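Local coordinates for Galactose/lactose metabolism regulatory protein GAL80 (Saccharomyces cerevisiae, PDB 3BTV) that represses the yeast galactose and lactose metabolic genes by binding the activator GAL4 and blocking its transcriptional activation when no inducing sugar is present, at residues Y160-A164 and I317-V321; Y188-V194 and I240-I246; L209-F214 and C280-G284. The protein carries 1 engineered substitution. All coordinates share one frame. Residue numbers count along the deposited sequence, not the author numbering.

Interaction 1. Residues Y160-A164 and I317-V321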
# COMPACT_ATOMS: atom_id res chain seq x y z
N TYR B 160 19.47 -13.28 3.21
CA TYR B 160 18.34 -13.01 2.31
C TYR B 160 18.43 -11.66 1.62
O TYR B 160 18.20 -11.54 0.41
CB TYR B 160 17.03 -13.12 3.07
CG TYR B 160 16.83 -14.49 3.69
CD1 TYR B 160 17.02 -14.71 5.05
CD2 TYR B 160 16.46 -15.57 2.90
CE1 TYR B 160 16.84 -15.98 5.61
CE2 TYR B 160 16.29 -16.84 3.44
CZ TYR B 160 16.48 -17.05 4.79
OH TYR B 160 16.29 -18.31 5.32
N ILE B 161 18.75 -10.63 2.40
CA ILE B 161 18.91 -9.29 1.86
C ILE B 161 20.03 -9.25 0.83
O ILE B 161 19.86 -8.72 -0.26
CB ILE B 161 19.22 -8.27 2.98
CG1 ILE B 161 18.13 -8.31 4.05
CG2 ILE B 161 19.34 -6.87 2.42
CD1 ILE B 161 16.75 -8.24 3.50
N LEU B 162 21.19 -9.82 1.17
CA LEU B 162 22.33 -9.78 0.26
C LEU B 162 22.03 -10.54 -1.04
O LEU B 162 22.39 -10.08 -2.12
CB LEU B 162 23.58 -10.32 0.94
CG LEU B 162 24.08 -9.38 2.03
CD1 LEU B 162 25.15 -10.05 2.87
CD2 LEU B 162 24.60 -8.09 1.40
N ARG B 163 21.38 -11.70 -0.94
CA ARG B 163 20.98 -12.45 -2.14
C ARG B 163 20.02 -11.61 -3.00
O ARG B 163 20.20 -11.50 -4.21
CB ARG B 163 20.32 -13.78 -1.77
CG ARG B 163 21.31 -14.90 -1.42
CD ARG B 163 21.65 -15.78 -2.63
NE ARG B 163 22.41 -16.98 -2.26
CZ ARG B 163 22.62 -18.03 -3.06
NH1 ARG B 163 22.12 -18.05 -4.28
NH2 ARG B 163 23.32 -19.07 -2.62
N ALA B 164 19.03 -10.99 -2.38
CA ALA B 164 18.10 -10.13 -3.14
C ALA B 164 18.85 -8.98 -3.83
O ALA B 164 18.63 -8.69 -5.03
CB ALA B 164 17.00 -9.61 -2.25
N ILE B 317 13.66 -11.27 8.21
CA ILE B 317 13.43 -11.91 6.91
C ILE B 317 13.86 -13.36 7.00
O ILE B 317 14.95 -13.66 7.50
CB ILE B 317 14.19 -11.21 5.77
CG1 ILE B 317 13.64 -9.80 5.58
CG2 ILE B 317 14.04 -12.01 4.47
CD1 ILE B 317 12.18 -9.78 5.24
N SER B 318 13.00 -14.26 6.54
CA SER B 318 13.27 -15.67 6.69
C SER B 318 13.01 -16.45 5.40
O SER B 318 13.18 -17.66 5.35
CB SER B 318 12.42 -16.24 7.83
OG SER B 318 11.05 -16.26 7.48
N ASN B 319 12.62 -15.75 4.34
CA ASN B 319 12.33 -16.40 3.07
C ASN B 319 12.48 -15.46 1.87
O ASN B 319 12.01 -14.33 1.91
CB ASN B 319 10.92 -16.99 3.11
CG ASN B 319 10.72 -18.07 2.08
OD1 ASN B 319 11.59 -18.90 1.86
ND2 ASN B 319 9.56 -18.07 1.45
N LEU B 320 13.14 -15.94 0.82
CA LEU B 320 13.25 -15.20 -0.45
C LEU B 320 12.75 -16.05 -1.63
O LEU B 320 13.18 -17.19 -1.84
CB LEU B 320 14.70 -14.75 -0.72
CG LEU B 320 15.03 -14.18 -2.11
CD1 LEU B 320 14.32 -12.86 -2.36
CD2 LEU B 320 16.52 -13.98 -2.24
N VAL B 321 11.83 -15.47 -2.39
CA VAL B 321 11.23 -16.16 -3.53
C VAL B 321 11.36 -15.34 -4.81
O VAL B 321 11.10 -14.14 -4.81
CB VAL B 321 9.73 -16.43 -3.28
CG1 VAL B 321 9.19 -17.34 -4.36
CG2 VAL B 321 9.52 -17.08 -1.90
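The large bump here is the ring of Y160, which leaves the first part of helix 159-169 and lies against the backbone where the chain enters strand 319-324. CB of Y160 meets CG2 of I317 at 3.5 Å, and further out the ring passes over the peptide chain: one face looks at N of N319, 3.9 Å from Y160 CE2, while CD1 comes within 3.4 Å of the carbonyl O of I317. I317 on one flank and L320 on the other make the hollow it fills, with CB of L320 4.1 Å from Y160 CD2. L320 is the answering bump. It projects toward the next turn of the helix, where its CD1 sits 4.2 Å from CB of A164 and its CD2 3.8 Å from CB of R163. I161 closes the side near I317, its CD1 4.1 Å from I317 CG1. S318 and N319 both face E309 in a classic beta bulge, and their CB atoms point away from the helix, so here the ring lies against main chain. Helix and strand run nearly parallel, 18° apart, with axes 8.9 Å apart. The phenol OH is hydrogen-bonded to the backbone N of L358, beyond the two segments. Y160 thus meets the strand mainly through its ring, and this helix-on-sheet seam rests chiefly on apolar packing and shape.

Interaction 2. Residues Y188-V194 and I240-I246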
# COMPACT_ATOMS: atom_id res chain seq x y z
N TYR B 188 2.42 -2.81 19.41
CA TYR B 188 1.71 -1.54 19.40
C TYR B 188 0.27 -1.70 18.92
O TYR B 188 -0.28 -0.83 18.25
CB TYR B 188 2.49 -0.57 18.53
CG TYR B 188 3.89 -0.31 19.04
CD1 TYR B 188 5.01 -0.53 18.24
CD2 TYR B 188 4.09 0.16 20.34
CE1 TYR B 188 6.29 -0.28 18.72
CE2 TYR B 188 5.35 0.40 20.83
CZ TYR B 188 6.44 0.20 20.03
OH TYR B 188 7.68 0.47 20.57
N GLY B 189 -0.32 -2.84 19.26
CA GLY B 189 -1.71 -3.12 18.93
C GLY B 189 -2.60 -2.83 20.12
O GLY B 189 -2.25 -2.03 20.98
N TYR B 190 -3.76 -3.49 20.18
CA TYR B 190 -4.74 -3.23 21.24
C TYR B 190 -4.31 -3.74 22.62
O TYR B 190 -5.05 -3.61 23.60
CB TYR B 190 -6.08 -3.85 20.87
CG TYR B 190 -6.70 -3.26 19.63
CD1 TYR B 190 -6.56 -3.89 18.39
CD2 TYR B 190 -7.43 -2.08 19.69
CE1 TYR B 190 -7.13 -3.35 17.25
CE2 TYR B 190 -8.00 -1.54 18.56
CZ TYR B 190 -7.85 -2.17 17.34
OH TYR B 190 -8.43 -1.62 16.22
N GLU B 191 -3.12 -4.33 22.72
CA GLU B 191 -2.71 -4.94 23.97
C GLU B 191 -1.23 -4.76 24.28
O GLU B 191 -0.40 -4.67 23.37
CB GLU B 191 -3.06 -6.43 23.98
CG GLU B 191 -4.55 -6.74 24.00
CD GLU B 191 -4.83 -8.19 23.66
OE1 GLU B 191 -3.88 -8.90 23.26
OE2 GLU B 191 -5.99 -8.63 23.78
N ARG B 192 -0.93 -4.73 25.57
CA ARG B 192 0.45 -4.69 26.04
C ARG B 192 0.59 -5.64 27.20
O ARG B 192 -0.26 -5.67 28.09
CB ARG B 192 0.82 -3.28 26.50
CG ARG B 192 2.26 -3.16 26.97
CD ARG B 192 2.49 -1.83 27.65
NE ARG B 192 1.90 -0.73 26.89
CZ ARG B 192 1.68 0.48 27.39
NH1 ARG B 192 2.00 0.74 28.65
NH2 ARG B 192 1.14 1.43 26.64
N PRO B 193 1.66 -6.45 27.20
CA PRO B 193 2.00 -7.29 28.35
C PRO B 193 2.33 -6.46 29.58
O PRO B 193 3.16 -5.55 29.50
CB PRO B 193 3.23 -8.06 27.87
CG PRO B 193 3.12 -8.06 26.37
CD PRO B 193 2.50 -6.73 26.03
N VAL B 194 1.70 -6.76 30.71
CA VAL B 194 1.95 -6.03 31.95
C VAL B 194 3.45 -5.94 32.25
O VAL B 194 3.92 -4.94 32.78
CB VAL B 194 1.24 -6.70 33.14
CG1 VAL B 194 1.67 -8.15 33.27
CG2 VAL B 194 1.51 -5.93 34.42
N ILE B 240 -4.97 4.00 18.77
CA ILE B 240 -5.04 3.16 19.96
C ILE B 240 -4.30 3.84 21.10
O ILE B 240 -3.21 3.40 21.50
CB ILE B 240 -4.42 1.74 19.70
CG1 ILE B 240 -4.98 1.14 18.40
CG2 ILE B 240 -4.66 0.82 20.88
CD1 ILE B 240 -4.39 -0.25 18.05
N PRO B 241 -4.88 4.93 21.63
CA PRO B 241 -4.25 5.72 22.71
C PRO B 241 -4.15 4.95 24.02
O PRO B 241 -3.36 5.32 24.90
CB PRO B 241 -5.20 6.90 22.91
CG PRO B 241 -6.26 6.79 21.90
CD PRO B 241 -6.23 5.41 21.30
N GLU B 242 -4.94 3.89 24.15
CA GLU B 242 -4.98 3.08 25.38
C GLU B 242 -4.91 1.60 25.04
O GLU B 242 -5.78 1.08 24.33
CB GLU B 242 -6.28 3.36 26.15
CG GLU B 242 -6.44 4.79 26.62
CD GLU B 242 -5.74 5.07 27.95
OE1 GLU B 242 -5.63 4.14 28.79
OE2 GLU B 242 -5.29 6.21 28.16
N GLN B 243 -3.89 0.92 25.54
CA GLN B 243 -3.71 -0.50 25.29
C GLN B 243 -4.19 -1.32 26.48
O GLN B 243 -4.17 -0.85 27.62
CB GLN B 243 -2.23 -0.80 25.03
CG GLN B 243 -1.71 -0.30 23.69
CD GLN B 243 -0.25 -0.62 23.53
OE1 GLN B 243 0.57 -0.27 24.39
NE2 GLN B 243 0.09 -1.32 22.44
N GLU B 244 -4.63 -2.54 26.20
CA GLU B 244 -5.04 -3.48 27.24
C GLU B 244 -3.85 -4.29 27.69
O GLU B 244 -3.16 -4.91 26.88
CB GLU B 244 -6.10 -4.43 26.69
CG GLU B 244 -7.39 -3.75 26.29
CD GLU B 244 -8.31 -3.52 27.47
OE1 GLU B 244 -7.95 -3.92 28.60
OE2 GLU B 244 -9.40 -2.93 27.28
N LEU B 245 -3.59 -4.28 29.00
CA LEU B 245 -2.54 -5.11 29.56
C LEU B 245 -2.89 -6.59 29.41
O LEU B 245 -4.04 -6.98 29.62
CB LEU B 245 -2.32 -4.75 31.04
CG LEU B 245 -1.61 -3.43 31.33
CD1 LEU B 245 -1.58 -3.14 32.82
CD2 LEU B 245 -0.19 -3.48 30.77
N ILE B 246 -1.91 -7.41 29.04
CA ILE B 246 -2.10 -8.86 28.98
C ILE B 246 -1.04 -9.61 29.80
O ILE B 246 0.05 -9.08 30.07
CB ILE B 246 -2.08 -9.39 27.52
CG1 ILE B 246 -0.82 -8.91 26.79
CG2 ILE B 246 -3.32 -8.95 26.77
CD1 ILE B 246 -0.49 -9.72 25.53
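I240 is the apolar centre at the loop end: its CD1 sits over the face of the Y190 ring, 3.8 Å from the centroid, a CH-pi contact. At the far end CD of P193 meets CG1 of I246 at 4.0 Å. Between them the two short strands pair in parallel, E191 beside E244, R192 beside L245 and P193 beside I246. The main-chain ladder runs from E244 N to Y190 O (2.8 Å), R192 N to E244 O (2.6 Å), I246 N to R192 O (2.6 Å, the position of this oxygen being less certain) and V194 N to I246 O (2.9 Å). The Q243 amide grips segment 188-194 at two points: NE2 donates to G189 O at 2.8 Å, and OE1 accepts from NE and NH2 of R192, each at 2.9 Å. Outermost are the carboxylates, E191 forming a salt bridge to R252 and E244 one to R256. Strand 191-193 thus edges a small three-stranded sheet, with 242-246 in the middle and antiparallel 255-258 beyond, while Y190 reaches T302 of the second subunit.

Interaction 3. Residues L209-F214 and C280-G284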
# COMPACT_ATOMS: atom_id res chain seq x y z
N LEU B 209 7.16 2.39 16.22
CA LEU B 209 6.82 1.71 14.97
C LEU B 209 7.55 2.32 13.78
O LEU B 209 8.00 1.62 12.88
CB LEU B 209 5.31 1.79 14.72
CG LEU B 209 4.84 1.12 13.43
CD1 LEU B 209 5.18 -0.37 13.48
CD2 LEU B 209 3.35 1.32 13.19
N VAL B 210 7.65 3.64 13.77
CA VAL B 210 8.25 4.31 12.63
C VAL B 210 9.77 4.25 12.69
O VAL B 210 10.44 3.76 11.76
CB VAL B 210 7.79 5.76 12.54
CG1 VAL B 210 8.37 6.41 11.30
CG2 VAL B 210 6.27 5.82 12.52
N THR B 211 10.31 4.73 13.79
CA THR B 211 11.74 4.84 13.97
C THR B 211 12.41 3.49 13.87
O THR B 211 13.47 3.34 13.26
CB THR B 211 12.07 5.45 15.34
OG1 THR B 211 11.45 6.74 15.46
CG2 THR B 211 13.57 5.59 15.51
N THR B 212 11.78 2.49 14.48
CA THR B 212 12.45 1.22 14.66
C THR B 212 12.09 0.22 13.57
O THR B 212 12.94 -0.17 12.77
CB THR B 212 12.15 0.63 16.05
OG1 THR B 212 12.31 1.66 17.03
CG2 THR B 212 13.09 -0.55 16.37
N THR B 213 10.83 -0.19 13.54
CA THR B 213 10.38 -1.24 12.64
C THR B 213 10.43 -0.80 11.19
O THR B 213 11.04 -1.43 10.35
CB THR B 213 8.96 -1.70 12.97
OG1 THR B 213 8.87 -1.97 14.37
CG2 THR B 213 8.60 -2.96 12.18
N PHE B 214 9.77 0.32 10.90
CA PHE B 214 9.86 0.91 9.59
C PHE B 214 11.30 1.31 9.25
O PHE B 214 11.75 1.13 8.12
CB PHE B 214 8.92 2.11 9.49
CG PHE B 214 9.04 2.86 8.20
CD1 PHE B 214 8.46 2.37 7.05
CD2 PHE B 214 9.72 4.06 8.15
CE1 PHE B 214 8.57 3.06 5.87
CE2 PHE B 214 9.83 4.76 6.96
CZ PHE B 214 9.26 4.26 5.83
N CYS B 280 3.54 1.35 1.23
CA CYS B 280 3.86 0.69 2.48
C CYS B 280 2.85 0.88 3.59
O CYS B 280 2.41 2.00 3.86
CB CYS B 280 5.24 1.14 2.95
SG CYS B 280 5.62 0.52 4.56
N SER B 281 2.50 -0.22 4.25
CA SER B 281 1.56 -0.17 5.37
C SER B 281 2.12 -0.98 6.53
O SER B 281 2.36 -2.18 6.40
CB SER B 281 0.21 -0.72 4.94
OG SER B 281 -0.75 -0.61 5.97
N PHE B 282 2.32 -0.32 7.67
CA PHE B 282 2.74 -0.98 8.90
C PHE B 282 1.70 -0.89 10.00
O PHE B 282 1.33 0.20 10.44
CB PHE B 282 4.04 -0.36 9.41
CG PHE B 282 5.26 -0.92 8.76
CD1 PHE B 282 5.98 -1.94 9.35
CD2 PHE B 282 5.69 -0.42 7.55
CE1 PHE B 282 7.10 -2.45 8.74
CE2 PHE B 282 6.82 -0.92 6.94
CZ PHE B 282 7.52 -1.93 7.54
N LYS B 283 1.24 -2.05 10.46
CA LYS B 283 0.32 -2.15 11.59
C LYS B 283 1.10 -2.25 12.89
O LYS B 283 2.16 -2.86 12.94
CB LYS B 283 -0.55 -3.40 11.46
CG LYS B 283 -1.21 -3.52 10.10
CD LYS B 283 -1.73 -4.92 9.83
CE LYS B 283 -3.14 -5.11 10.34
NZ LYS B 283 -3.24 -4.92 11.81
N GLY B 284 0.52 -1.68 13.93
CA GLY B 284 1.09 -1.69 15.27
C GLY B 284 1.63 -2.94 15.97
O GLY B 284 2.79 -2.91 16.34
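F282 offers one face of its ring to F214, whose edge points at it in an offset edge-to-face pair: centroids 5.8 Å apart, planes at 88°, CD1 of F214 3.7 Å from CE2 of F282. The same F214 edge meets the sulfur of C280, two residues earlier on the strand, with CE1 4.1 Å from SG, a sulfur-aromatic contact in which the sulfur lies beside the ring and not over it. T213 adds its CG2 at 3.8 Å from F282 CE1. L209 packs farther along, its CD2 4.2 Å from CB of F282 and 3.6 Å from O of F282. A wider pi-type turn, with F214 N bonded to L209 O at 3.0 Å, spans this part of the helix. No hydrogen bond crosses between the segments. The helix crosses the strand at 105°, its axis 10.3 Å away. This is a helix packed across a large mixed sheet, as in the C-terminal domain of the GFO/IDH/MocA oxidoreductase relatives, where such a sheet follows the Rossmann domain.

Interactions 1 and 3 are buried helix-on-sheet contacts that reach the same nine-stranded sheet, their centres 20 Å apart. Helix 209-225 spans both: its beginning supplies one side of interaction 3, while I220 and M224, farther along, pack on I161 and A164 of interaction 1. Interaction 3 has no hydrogen bond between its segments. Interaction 2, only partly buried and farther from the chain's centre, is strand pairing in a separate small sheet, held by backbone hydrogen bonds and the Q243 side chain, its carboxylates turned to arginines beyond the two segments. It nevertheless touches interaction 3: Y188 N lies 3.1 Å from G284 O, a probable hydrogen bond, and the Y188 ring packs on L209. Interaction 1 lies about 17 Å from interaction 2 between nearest atoms.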